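PDB 3KXW: saframycin Mx1 synthetase B from Legionella pneumophila subsp. pneumophila, which is a member of the ANL superfamily of AMP-binding enzymes, also named fatty acid AMP ligase, with a large N-terminal region followed by a smaller C-terminal one. Local coordinates for residues A[516-521]-A[571-576]; A[212-217]-A[528-533]; A[91-96]-A[108-113]; A[68-73]-A[80-85]. All coordinates share one frame; numbering follows the deposited sequence.

Contacts 3 and 4 are buried and apolar: contact 3 is purely aliphatic, while contact 4 adds a phenylalanine ring and a cysteine sulfur. They flank one parallel part of a sheet, in which strands 91-95 and 67-71 lie side by side with helices on opposite faces. Contact 1 lies at the surface, where a glutamine amide meets small methyl groups and a water spans the remaining distance. Contact 2 is intermediate, partly buried, and sets a tyrosine hydroxyl against proline and tryptophan carbons. Contacts 1 and 2 share helix 515-533, toward its two ends, the contact centres about 23 Å apart. Contact 2 joins that helix to the N-terminal region and touches contact 3 through Pro216 and Tyr96.

Contact 1. Residues A[516-521]-A[571-576]; sequences VAQDNL and PIVATW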
loop_
_atom_site.group_PDB
_atom_site.type_symbol
_atom_site.label_atom_id
_atom_site.label_comp_id
_atom_site.label_asym_id
_atom_site.label_seq_id
_atom_site.Cartn_x
_atom_site.Cartn_y
_atom_site.Cartn_z
ATOM N N VAL A 516 20.967 12.433 19.566
ATOM C CA VAL A 516 20.024 13.134 18.714
ATOM C C VAL A 516 20.354 12.971 17.234
ATOM O O VAL A 516 19.454 12.734 16.410
ATOM C CB VAL A 516 19.924 14.630 19.086
ATOM C CG1 VAL A 516 19.105 15.391 18.032
ATOM C CG2 VAL A 516 19.332 14.789 20.497
ATOM N N ALA A 517 21.633 13.091 16.890
ATOM C CA ALA A 517 22.047 12.974 15.492
ATOM C C ALA A 517 21.765 11.556 14.993
ATOM O O ALA A 517 21.326 11.359 13.854
ATOM C CB ALA A 517 23.523 13.346 15.328
ATOM N N GLN A 518 22.004 10.576 15.858
ATOM C CA GLN A 518 21.727 9.190 15.521
ATOM C C GLN A 518 20.243 9.019 15.201
ATOM O O GLN A 518 19.878 8.501 14.151
ATOM C CB GLN A 518 22.124 8.263 16.671
ATOM C CG GLN A 518 23.634 8.082 16.840
ATOM C CD GLN A 518 23.972 7.130 17.978
ATOM O OE1 GLN A 518 23.089 6.478 18.530
ATOM N NE2 GLN A 518 25.250 7.044 18.329
ATOM N N ASP A 519 19.393 9.471 16.114
ATOM C CA ASP A 519 17.955 9.409 15.891
ATOM C C ASP A 519 17.515 10.046 14.587
ATOM O O ASP A 519 16.722 9.455 13.848
ATOM C CB ASP A 519 17.208 10.017 17.078
ATOM C CG ASP A 519 17.228 9.105 18.290
ATOM O OD1 ASP A 519 17.769 7.983 18.178
ATOM O OD2 ASP A 519 16.702 9.491 19.355
ATOM N N ASN A 520 18.017 11.249 14.309
ATOM C CA ASN A 520 17.734 11.950 13.063
ATOM C C ASN A 520 18.200 11.125 11.875
ATOM O O ASN A 520 17.486 10.975 10.888
ATOM C CB ASN A 520 18.466 13.311 13.045
ATOM C CG ASN A 520 17.805 14.354 13.935
ATOM O OD1 ASN A 520 16.599 14.284 14.201
ATOM N ND2 ASN A 520 18.593 15.346 14.398
ATOM N N LEU A 521 19.403 10.573 11.984
ATOM C CA LEU A 521 19.956 9.758 10.899
ATOM C C LEU A 521 19.088 8.530 10.616
ATOM O O LEU A 521 18.787 8.251 9.457
ATOM C CB LEU A 521 21.392 9.320 11.214
ATOM C CG LEU A 521 22.041 8.347 10.223
ATOM C CD1 LEU A 521 21.967 8.887 8.775
ATOM C CD2 LEU A 521 23.482 8.082 10.627
ATOM N N PRO A 571 32.462 -4.078 15.547
ATOM C CA PRO A 571 32.260 -2.962 16.468
ATOM C C PRO A 571 30.965 -2.276 16.079
ATOM O O PRO A 571 30.800 -1.954 14.904
ATOM C CB PRO A 571 33.446 -2.031 16.171
ATOM C CG PRO A 571 34.357 -2.782 15.243
ATOM C CD PRO A 571 33.513 -3.799 14.553
ATOM N N ILE A 572 30.062 -2.064 17.025
ATOM C CA ILE A 572 28.800 -1.411 16.717
ATOM C C ILE A 572 28.685 -0.077 17.440
ATOM O O ILE A 572 28.878 -0.004 18.651
ATOM C CB ILE A 572 27.591 -2.310 17.080
ATOM C CG1 ILE A 572 27.488 -3.489 16.109
ATOM C CG2 ILE A 572 26.305 -1.512 17.062
ATOM C CD1 ILE A 572 26.216 -4.318 16.283
ATOM N N VAL A 573 28.375 0.976 16.691
ATOM C CA VAL A 573 28.183 2.301 17.261
ATOM C C VAL A 573 26.782 2.415 17.847
ATOM O O VAL A 573 26.596 2.895 18.966
ATOM C CB VAL A 573 28.370 3.398 16.205
ATOM C CG1 VAL A 573 27.943 4.769 16.754
ATOM C CG2 VAL A 573 29.815 3.408 15.694
ATOM N N ALA A 574 25.781 1.999 17.074
ATOM C CA ALA A 574 24.409 2.021 17.575
ATOM C C ALA A 574 23.532 1.164 16.702
ATOM O O ALA A 574 23.872 0.879 15.547
ATOM C CB ALA A 574 23.862 3.454 17.649
ATOM N N THR A 575 22.407 0.741 17.263
ATOM C CA THR A 575 21.442 -0.054 16.515
ATOM C C THR A 575 20.092 0.590 16.704
ATOM O O THR A 575 19.808 1.110 17.776
ATOM C CB THR A 575 21.410 -1.516 17.016
ATOM O OG1 THR A 575 22.693 -2.111 16.810
ATOM C CG2 THR A 575 20.371 -2.355 16.259
ATOM N N TRP A 576 19.263 0.567 15.665
ATOM C CA TRP A 576 17.889 1.052 15.763
ATOM C C TRP A 576 17.004 -0.112 15.333
ATOM O O TRP A 576 17.283 -0.753 14.319
ATOM C CB TRP A 576 17.738 2.235 14.802
ATOM C CG TRP A 576 16.362 2.848 14.626
ATOM C CD1 TRP A 576 15.850 3.918 15.300
ATOM C CD2 TRP A 576 15.382 2.488 13.638
ATOM N NE1 TRP A 576 14.591 4.229 14.817
ATOM C CE2 TRP A 576 14.285 3.362 13.795
ATOM C CE3 TRP A 576 15.325 1.507 12.638
ATOM C CZ2 TRP A 576 13.138 3.275 12.996
ATOM C CZ3 TRP A 576 14.181 1.414 11.848
ATOM C CH2 TRP A 576 13.105 2.295 12.033
HETATM O O HOH W 1 26.484 5.807 20.625
#
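Gln518 carries this small surface contact from the helix side, laying its amide against Ala574 and Val573. Of the van der Waals contacts, the tightest brings Gln518 OE1 to 3.2 Å from Ala574 CB. Behind it, Gln518 CD is 3.7 Å from Ala574 CB. Gln518 NE2 passes 3.9 Å from Val573 CG1, the two side chains running at a slant to each other. The reach comes from the torsions: CG lies anti to the carbonyl carbon (chi1 -73°) and the chain beyond is fully extended (chi2 -179°), which carries the amide straight off the helix.

The polar link is made by solvent. A water accepts from Gln518 NE2 at 2.9 Å and donates a weak bond of 3.4 Å to Val573 O, joining side-chain amide and backbone carbonyl. Gln518 NE2 also gives a weak bond to Met513 O. Close by, Trp576 stacks on Phe522 of the same helix.

Val573 and Ala574 both face Leu542, both hydrogen-bonded to it through the backbone, and so form a classic beta bulge where strand 574-577 starts along the edge of the C-terminal mixed sheet, beside helix 515-533.

Contact 2. Residues A[212-217]-A[528-533]; sequences FSWLPP and LVYENH
Tyr530 makes this contact alone on the helix side, pointing its hydroxyl at Pro216 and Trp214. Along the helix from Leu528, the first two side chains turn to another neighbour: Leu528 packs on Leu477 and Val529 on Ile473. Tyr530 follows and turns toward segment 212-217. With CG opposite the backbone N (chi1 -177°) the phenol stretches across to the loop. Its OH lies 3.2 Å from Pro216 CG and 3.4 Å from Pro216 CD, beside the CG-CD bond of the pyrrolidine ring. The same oxygen sits in the plane of the Trp214 indole, at its edge, 3.7 Å from CZ3. One face of that indole is occupied by Leu215 CD2, 3.6 Å above the plane and displaced toward the rim. The backbone turns here through an ST turn, Leu215 N giving Ser213 OG a bond of 3.0 Å. Further on, Asn532 ND2 and His533 NE2 are both bonded to Ser476 OG, which ties the last part of the segment to helix 469-479.

The contact joins the AMP-binding region to the C-terminal region, with the Pro216 side chain about 10 Å from the bound 5'-O-[(S)-(dodecanoyloxy)(hydroxy)phosphoryl]adenosine. Helix 515-533 thus meets the loop leaving strand 210-213, while Pro242 of helix 242-247 touches both Pro216 and Tyr530 and Phe245 of that helix stacks on Trp214.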
loop_
_atom_site.group_PDB
_atom_site.type_symbol
_atom_site.label_atom_id
_atom_site.label_comp_id
_atom_site.label_asym_id
_atom_site.label_seq_id
_atom_site.Cartn_x
_atom_site.Cartn_y
_atom_site.Cartn_z
ATOM N N PHE A 212 -9.824 8.652 7.595
ATOM C CA PHE A 212 -8.589 9.420 7.466
ATOM C C PHE A 212 -7.522 8.547 6.806
ATOM O O PHE A 212 -7.434 7.355 7.095
ATOM C CB PHE A 212 -8.074 9.957 8.806
ATOM C CG PHE A 212 -6.888 10.829 8.642
ATOM C CD1 PHE A 212 -7.053 12.193 8.409
ATOM C CD2 PHE A 212 -5.607 10.283 8.557
ATOM C CE1 PHE A 212 -5.950 13.000 8.177
ATOM C CE2 PHE A 212 -4.516 11.091 8.317
ATOM C CZ PHE A 212 -4.682 12.457 8.121
ATOM N N SER A 213 -6.727 9.123 5.921
ATOM C CA SER A 213 -5.654 8.352 5.325
ATOM C C SER A 213 -4.420 9.168 5.027
ATOM O O SER A 213 -4.526 10.258 4.487
ATOM C CB SER A 213 -6.143 7.693 4.045
ATOM O OG SER A 213 -5.136 6.859 3.486
ATOM N N TRP A 214 -3.248 8.638 5.370
ATOM C CA TRP A 214 -1.989 9.183 4.829
ATOM C C TRP A 214 -1.397 8.240 3.784
ATOM O O TRP A 214 -0.299 8.490 3.286
ATOM C CB TRP A 214 -0.934 9.416 5.932
ATOM C CG TRP A 214 -0.667 8.170 6.767
ATOM C CD1 TRP A 214 -1.239 7.863 7.960
ATOM C CD2 TRP A 214 0.227 7.088 6.460
ATOM N NE1 TRP A 214 -0.771 6.648 8.419
ATOM C CE2 TRP A 214 0.132 6.155 7.513
ATOM C CE3 TRP A 214 1.099 6.817 5.401
ATOM C CZ2 TRP A 214 0.856 4.967 7.537
ATOM C CZ3 TRP A 214 1.839 5.634 5.429
ATOM C CH2 TRP A 214 1.708 4.719 6.487
ATOM N N LEU A 215 -2.112 7.163 3.467
ATOM C CA LEU A 215 -1.555 6.074 2.640
ATOM C C LEU A 215 -1.262 6.469 1.205
ATOM O O LEU A 215 -1.962 7.282 0.622
ATOM C CB LEU A 215 -2.470 4.847 2.658
ATOM C CG LEU A 215 -2.780 4.201 4.011
ATOM C CD1 LEU A 215 -3.747 3.022 3.824
ATOM C CD2 LEU A 215 -1.492 3.767 4.766
ATOM N N PRO A 216 -0.197 5.895 0.627
ATOM C CA PRO A 216 0.134 6.205 -0.767
ATOM C C PRO A 216 -1.095 5.982 -1.668
ATOM O O PRO A 216 -1.625 4.875 -1.665
ATOM C CB PRO A 216 1.205 5.161 -1.128
ATOM C CG PRO A 216 1.764 4.681 0.171
ATOM C CD PRO A 216 0.759 4.979 1.272
ATOM N N PRO A 217 -1.528 7.000 -2.424
ATOM C CA PRO A 217 -2.651 6.796 -3.348
ATOM C C PRO A 217 -2.214 5.973 -4.574
ATOM O O PRO A 217 -3.054 5.672 -5.410
ATOM C CB PRO A 217 -3.036 8.223 -3.792
ATOM C CG PRO A 217 -1.973 9.129 -3.324
ATOM C CD PRO A 217 -0.971 8.360 -2.486
ATOM N N LEU A 528 14.115 7.809 3.423
ATOM C CA LEU A 528 14.726 7.643 2.110
ATOM C C LEU A 528 14.332 6.357 1.422
ATOM O O LEU A 528 13.973 6.363 0.245
ATOM C CB LEU A 528 16.255 7.712 2.217
ATOM C CG LEU A 528 17.003 7.533 0.899
ATOM C CD1 LEU A 528 16.766 8.737 -0.016
ATOM C CD2 LEU A 528 18.493 7.360 1.156
ATOM N N VAL A 529 14.424 5.237 2.137
ATOM C CA VAL A 529 14.128 3.946 1.537
ATOM C C VAL A 529 12.618 3.823 1.238
ATOM O O VAL A 529 12.209 3.270 0.219
ATOM C CB VAL A 529 14.603 2.807 2.466
ATOM C CG1 VAL A 529 14.204 1.462 1.896
ATOM C CG2 VAL A 529 16.131 2.908 2.663
ATOM N N TYR A 530 11.801 4.338 2.138
ATOM C CA TYR A 530 10.356 4.330 1.916
ATOM C C TYR A 530 9.973 5.080 0.635
ATOM O O TYR A 530 9.183 4.576 -0.177
ATOM C CB TYR A 530 9.628 4.927 3.106
ATOM C CG TYR A 530 8.128 4.868 2.953
ATOM C CD1 TYR A 530 7.397 3.789 3.431
ATOM C CD2 TYR A 530 7.445 5.895 2.299
ATOM C CE1 TYR A 530 6.008 3.744 3.279
ATOM C CE2 TYR A 530 6.065 5.861 2.150
ATOM C CZ TYR A 530 5.352 4.790 2.639
ATOM O OH TYR A 530 3.971 4.787 2.476
ATOM N N GLU A 531 10.547 6.264 0.458
ATOM C CA GLU A 531 10.276 7.111 -0.711
ATOM C C GLU A 531 10.836 6.578 -2.027
ATOM O O GLU A 531 10.146 6.591 -3.044
ATOM C CB GLU A 531 10.773 8.531 -0.441
ATOM C CG GLU A 531 10.099 9.123 0.783
ATOM C CD GLU A 531 9.049 10.190 0.482
ATOM O OE1 GLU A 531 9.462 11.360 0.280
ATOM O OE2 GLU A 531 7.814 9.891 0.512
ATOM N N ASN A 532 12.079 6.095 -1.998
ATOM C CA ASN A 532 12.744 5.614 -3.201
ATOM C C ASN A 532 12.359 4.201 -3.614
ATOM O O ASN A 532 12.453 3.860 -4.792
ATOM C CB ASN A 532 14.272 5.698 -3.042
ATOM C CG ASN A 532 14.797 7.138 -3.075
ATOM O OD1 ASN A 532 14.037 8.103 -2.951
ATOM N ND2 ASN A 532 16.113 7.280 -3.238
ATOM N N HIS A 533 11.935 3.374 -2.660
ATOM C CA HIS A 533 11.751 1.943 -2.934
ATOM C C HIS A 533 10.438 1.335 -2.456
ATOM O O HIS A 533 10.158 0.154 -2.699
ATOM C CB HIS A 533 12.935 1.158 -2.367
ATOM C CG HIS A 533 14.243 1.645 -2.886
ATOM N ND1 HIS A 533 14.704 1.325 -4.146
ATOM C CD2 HIS A 533 15.153 2.493 -2.353
ATOM C CE1 HIS A 533 15.871 1.920 -4.346
ATOM N NE2 HIS A 533 16.164 2.638 -3.273
#

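Contact 3. Residues A[91-96]-A[108-113]; sequences IAVPIY and QRIVTN
Between Val93 and Ile95 on the strand and Ile110 on the helix no ring intervenes, and the contact is made by branched aliphatic side chains. Flat groups lie around it: Tyr174 of strand 169-174 touches both Val93 and Ile110, and at the end of the strand the Tyr96 ring meets that of His218 with the planes about 30° apart.

Ile110 uses both branches. Its CG2 stands 3.8 Å from Val93 CG1 and 4.0 Å from Ile95 CG2, so one methyl touches two residues that are two apart on the same face of the strand. Its CD1 also lies 4.0 Å from Ile95 CG2. The Ile110 CG2 methyl is anti to the backbone N, while CG1 is anti to the carbonyl carbon (chi1 -76°), which spreads both branches along the strand. Each strand side chain runs alongside Ile110 in the opposite direction.

On the helix, Gln108 O receives two bonds from Thr112: N at 3.0 Å and OG1 at 2.9 Å, from opposite faces of the carbonyl plane, the hydroxyl tilted 30° from it.

Strand 91-95 is followed by helix 101-114 and then by the parallel strand 118-121, with strand 67-71 between the two strands. The packing is that of a beta-alpha-beta crossover, whose helix lies across one face of the sheet.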
loop_
_atom_site.group_PDB
_atom_site.type_symbol
_atom_site.label_atom_id
_atom_site.label_comp_id
_atom_site.label_asym_id
_atom_site.label_seq_id
_atom_site.Cartn_x
_atom_site.Cartn_y
_atom_site.Cartn_z
ATOM N N ILE A 91 -8.304 4.247 -19.479
ATOM C CA ILE A 91 -7.731 3.409 -18.437
ATOM C C ILE A 91 -6.698 4.243 -17.661
ATOM O O ILE A 91 -5.658 4.598 -18.198
ATOM C CB ILE A 91 -7.091 2.146 -19.031
ATOM C CG1 ILE A 91 -8.147 1.312 -19.781
ATOM C CG2 ILE A 91 -6.360 1.301 -17.933
ATOM C CD1 ILE A 91 -7.602 0.051 -20.392
ATOM N N ALA A 92 -6.993 4.562 -16.403
ATOM C CA ALA A 92 -6.084 5.386 -15.618
ATOM C C ALA A 92 -4.851 4.592 -15.238
ATOM O O ALA A 92 -4.965 3.431 -14.860
ATOM C CB ALA A 92 -6.789 5.928 -14.355
ATOM N N VAL A 93 -3.677 5.222 -15.325
ATOM C CA VAL A 93 -2.434 4.578 -14.913
ATOM C C VAL A 93 -1.638 5.497 -13.987
ATOM O O VAL A 93 -0.805 6.294 -14.431
ATOM C CB VAL A 93 -1.541 4.147 -16.132
ATOM C CG1 VAL A 93 -0.310 3.373 -15.625
ATOM C CG2 VAL A 93 -2.354 3.304 -17.143
ATOM N N PRO A 94 -1.902 5.392 -12.682
ATOM C CA PRO A 94 -1.226 6.218 -11.677
ATOM C C PRO A 94 0.223 5.819 -11.425
ATOM O O PRO A 94 0.501 4.627 -11.283
ATOM C CB PRO A 94 -2.027 5.943 -10.394
ATOM C CG PRO A 94 -3.318 5.399 -10.824
ATOM C CD PRO A 94 -3.009 4.620 -12.103
ATOM N N ILE A 95 1.124 6.795 -11.347
ATOM C CA ILE A 95 2.508 6.509 -10.976
ATOM C C ILE A 95 3.053 7.567 -10.011
ATOM O O ILE A 95 2.655 8.727 -10.070
ATOM C CB ILE A 95 3.451 6.440 -12.214
ATOM C CG1 ILE A 95 3.580 7.812 -12.880
ATOM C CG2 ILE A 95 2.973 5.406 -13.204
ATOM C CD1 ILE A 95 4.664 7.880 -14.004
ATOM N N TYR A 96 3.953 7.146 -9.125
ATOM C CA TYR A 96 4.732 8.053 -8.277
ATOM C C TYR A 96 5.552 8.979 -9.155
ATOM O O TYR A 96 6.137 8.535 -10.135
ATOM C CB TYR A 96 5.732 7.253 -7.426
ATOM C CG TYR A 96 5.142 6.335 -6.382
ATOM C CD1 TYR A 96 4.914 6.786 -5.071
ATOM C CD2 TYR A 96 4.851 4.997 -6.677
ATOM C CE1 TYR A 96 4.380 5.939 -4.091
ATOM C CE2 TYR A 96 4.312 4.146 -5.700
ATOM C CZ TYR A 96 4.083 4.627 -4.413
ATOM O OH TYR A 96 3.542 3.790 -3.460
ATOM N N GLN A 108 9.574 4.471 -16.534
ATOM C CA GLN A 108 9.853 4.099 -17.913
ATOM C C GLN A 108 9.346 2.691 -18.243
ATOM O O GLN A 108 8.842 2.438 -19.339
ATOM C CB GLN A 108 11.361 4.183 -18.206
ATOM C CG GLN A 108 11.735 3.587 -19.561
ATOM C CD GLN A 108 11.213 4.426 -20.713
ATOM O OE1 GLN A 108 10.287 4.031 -21.433
ATOM N NE2 GLN A 108 11.784 5.603 -20.875
ATOM N N ARG A 109 9.503 1.756 -17.311
ATOM C CA ARG A 109 9.022 0.397 -17.567
ATOM C C ARG A 109 7.500 0.369 -17.651
ATOM O O ARG A 109 6.940 -0.394 -18.413
ATOM C CB ARG A 109 9.525 -0.594 -16.508
ATOM C CG ARG A 109 11.026 -0.832 -16.533
ATOM C CD ARG A 109 11.514 -1.547 -15.267
ATOM N NE ARG A 109 12.967 -1.441 -15.180
ATOM C CZ ARG A 109 13.798 -2.204 -15.878
ATOM N NH1 ARG A 109 13.315 -3.153 -16.669
ATOM N NH2 ARG A 109 15.112 -2.035 -15.777
ATOM N N ILE A 110 6.840 1.217 -16.870
ATOM C CA ILE A 110 5.381 1.300 -16.902
ATOM C C ILE A 110 4.896 1.940 -18.210
ATOM O O ILE A 110 3.940 1.477 -18.840
ATOM C CB ILE A 110 4.847 2.020 -15.658
ATOM C CG1 ILE A 110 4.921 1.071 -14.462
ATOM C CG2 ILE A 110 3.411 2.496 -15.871
ATOM C CD1 ILE A 110 4.542 1.705 -13.120
ATOM N N VAL A 111 5.585 2.981 -18.648
ATOM C CA VAL A 111 5.267 3.564 -19.945
ATOM C C VAL A 111 5.429 2.560 -21.086
ATOM O O VAL A 111 4.586 2.472 -21.964
ATOM C CB VAL A 111 6.084 4.859 -20.214
ATOM C CG1 VAL A 111 5.941 5.322 -21.699
ATOM C CG2 VAL A 111 5.643 5.946 -19.256
ATOM N N THR A 112 6.507 1.794 -21.070
ATOM C CA THR A 112 6.726 0.832 -22.142
ATOM C C THR A 112 5.636 -0.244 -22.160
ATOM O O THR A 112 5.185 -0.659 -23.216
ATOM C CB THR A 112 8.102 0.199 -21.999
ATOM O OG1 THR A 112 9.093 1.248 -22.024
ATOM C CG2 THR A 112 8.368 -0.814 -23.139
ATOM N N ASN A 113 5.231 -0.693 -20.977
ATOM C CA ASN A 113 4.213 -1.727 -20.866
ATOM C C ASN A 113 2.824 -1.208 -21.280
ATOM O O ASN A 113 2.148 -1.814 -22.116
ATOM C CB ASN A 113 4.206 -2.303 -19.434
ATOM C CG ASN A 113 3.195 -3.433 -19.244
ATOM O OD1 ASN A 113 3.162 -4.409 -20.000
ATOM N ND2 ASN A 113 2.371 -3.304 -18.226
#

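Contact 4. Residues A[68-73]-A[80-85]; sequences VLLLFA and QAFLGC
Leu70 inserts between Ala81, Phe82 and Cys85, within the beta-alpha-beta unit made by strand 67-71, helix 76-87 and the parallel strand 91-95. Strand and helix run nearly antiparallel, as the return path of such a unit requires: the directions of strand 68-71 and helix 80-85 differ by 173°, and their axes come within 9.5 Å.

Followed outward, Leu70 begins with CB, which lies at the edge of the Phe72 ring and in its plane. CG is anti to the carbonyl carbon (chi1 -57°), and from it the chain forks over the helix. CD1 goes to the backbone side, 3.6 Å from Phe82 CA and 4.1 Å from Phe82 CB. CD2 drops between two side chains one helical turn apart, 3.9 Å from Ala81 CB and 3.7 Å from Cys85 SG. One branch of the fork thus meets mainly main chain, where the other meets side chains.

Val68 in the strand and Phe72, just past its end, flank Leu70 on the same side. Phe72 reaches Ala81, its CE2 3.6 Å from Ala81 CB. Beyond the contact, Phe82 meets Phe171 edge-to-face and also packs on Ala92 of strand 91-95, and Leu83 lies on helix 43-59. The sulfur of the helix touches a second strand residue: Cys85 SG also lies 3.7 Å from Val68 CB.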
loop_
_atom_site.group_PDB
_atom_site.type_symbol
_atom_site.label_atom_id
_atom_site.label_comp_id
_atom_site.label_asym_id
_atom_site.label_seq_id
_atom_site.Cartn_x
_atom_site.Cartn_y
_atom_site.Cartn_z
ATOM N N VAL A 68 -4.157 6.476 -19.944
ATOM C CA VAL A 68 -3.705 7.820 -19.621
ATOM C C VAL A 68 -2.869 7.727 -18.363
ATOM O O VAL A 68 -3.341 7.259 -17.323
ATOM C CB VAL A 68 -4.890 8.786 -19.413
ATOM C CG1 VAL A 68 -4.400 10.188 -18.989
ATOM C CG2 VAL A 68 -5.765 8.849 -20.676
ATOM N N LEU A 69 -1.604 8.122 -18.478
ATOM C CA LEU A 69 -0.671 8.087 -17.360
ATOM C C LEU A 69 -0.945 9.248 -16.404
ATOM O O LEU A 69 -1.131 10.376 -16.841
ATOM C CB LEU A 69 0.761 8.194 -17.904
ATOM C CG LEU A 69 1.867 7.816 -16.933
ATOM C CD1 LEU A 69 1.729 6.332 -16.573
ATOM C CD2 LEU A 69 3.266 8.140 -17.523
ATOM N N LEU A 70 -0.943 8.989 -15.104
ATOM C CA LEU A 70 -1.226 10.052 -14.147
ATOM C C LEU A 70 -0.034 10.230 -13.244
ATOM O O LEU A 70 0.211 9.407 -12.377
ATOM C CB LEU A 70 -2.445 9.715 -13.301
ATOM C CG LEU A 70 -3.711 9.429 -14.097
ATOM C CD1 LEU A 70 -4.877 9.098 -13.153
ATOM C CD2 LEU A 70 -4.081 10.631 -14.963
ATOM N N LEU A 71 0.723 11.298 -13.482
ATOM C CA LEU A 71 1.946 11.525 -12.722
ATOM C C LEU A 71 1.654 12.604 -11.702
ATOM O O LEU A 71 1.633 13.800 -12.045
ATOM C CB LEU A 71 3.079 11.912 -13.677
ATOM C CG LEU A 71 4.531 11.916 -13.231
ATOM C CD1 LEU A 71 5.443 12.170 -14.435
ATOM C CD2 LEU A 71 4.756 12.984 -12.158
ATOM N N PHE A 72 1.398 12.195 -10.455
ATOM C CA PHE A 72 0.999 13.126 -9.397
ATOM C C PHE A 72 1.516 12.691 -8.047
ATOM O O PHE A 72 1.513 11.489 -7.727
ATOM C CB PHE A 72 -0.536 13.204 -9.279
ATOM C CG PHE A 72 -1.195 13.913 -10.411
ATOM C CD1 PHE A 72 -1.332 15.298 -10.391
ATOM C CD2 PHE A 72 -1.688 13.187 -11.504
ATOM C CE1 PHE A 72 -1.932 15.968 -11.467
ATOM C CE2 PHE A 72 -2.310 13.837 -12.569
ATOM C CZ PHE A 72 -2.425 15.238 -12.553
ATOM N N ALA A 73 1.919 13.667 -7.240
ATOM C CA ALA A 73 2.051 13.451 -5.808
ATOM C C ALA A 73 0.636 13.316 -5.219
ATOM O O ALA A 73 -0.353 13.691 -5.864
ATOM C CB ALA A 73 2.806 14.624 -5.157
ATOM N N GLN A 80 -8.949 14.126 -8.937
ATOM C CA GLN A 80 -9.703 14.703 -10.059
ATOM C C GLN A 80 -9.292 14.043 -11.386
ATOM O O GLN A 80 -10.141 13.732 -12.219
ATOM C CB GLN A 80 -9.449 16.212 -10.134
ATOM C CG GLN A 80 -9.941 16.980 -8.901
ATOM C CD GLN A 80 -9.286 18.331 -8.742
ATOM O OE1 GLN A 80 -8.566 18.789 -9.618
ATOM N NE2 GLN A 80 -9.505 18.963 -7.601
ATOM N N ALA A 81 -7.988 13.860 -11.581
ATOM C CA ALA A 81 -7.466 13.321 -12.850
ATOM C C ALA A 81 -7.899 11.873 -13.025
ATOM O O ALA A 81 -8.294 11.459 -14.115
ATOM C CB ALA A 81 -5.918 13.456 -12.923
ATOM N N PHE A 82 -7.851 11.107 -11.937
ATOM C CA PHE A 82 -8.269 9.709 -11.958
ATOM C C PHE A 82 -9.748 9.603 -12.376
ATOM O O PHE A 82 -10.103 8.824 -13.266
ATOM C CB PHE A 82 -8.034 9.066 -10.578
ATOM C CG PHE A 82 -8.292 7.563 -10.539
ATOM C CD1 PHE A 82 -7.263 6.668 -10.767
ATOM C CD2 PHE A 82 -9.560 7.065 -10.275
ATOM C CE1 PHE A 82 -7.485 5.273 -10.734
ATOM C CE2 PHE A 82 -9.799 5.668 -10.233
ATOM C CZ PHE A 82 -8.753 4.784 -10.467
ATOM N N LEU A 83 -10.621 10.377 -11.745
ATOM C CA LEU A 83 -12.024 10.289 -12.114
ATOM C C LEU A 83 -12.211 10.804 -13.550
ATOM O O LEU A 83 -13.020 10.273 -14.325
ATOM C CB LEU A 83 -12.899 11.104 -11.155
ATOM C CG LEU A 83 -13.104 10.465 -9.785
ATOM C CD1 LEU A 83 -13.968 11.367 -8.962
ATOM C CD2 LEU A 83 -13.793 9.139 -9.961
ATOM N N GLY A 84 -11.469 11.842 -13.896
ATOM C CA GLY A 84 -11.549 12.409 -15.234
ATOM C C GLY A 84 -11.221 11.337 -16.275
ATOM O O GLY A 84 -11.878 11.255 -17.313
ATOM N N CYS A 85 -10.236 10.482 -15.980
ATOM C CA CYS A 85 -9.930 9.360 -16.879
ATOM C C CYS A 85 -11.117 8.427 -17.004
ATOM O O CYS A 85 -11.490 8.025 -18.103
ATOM C CB CYS A 85 -8.722 8.544 -16.404
ATOM S SG CYS A 85 -7.166 9.382 -16.564
#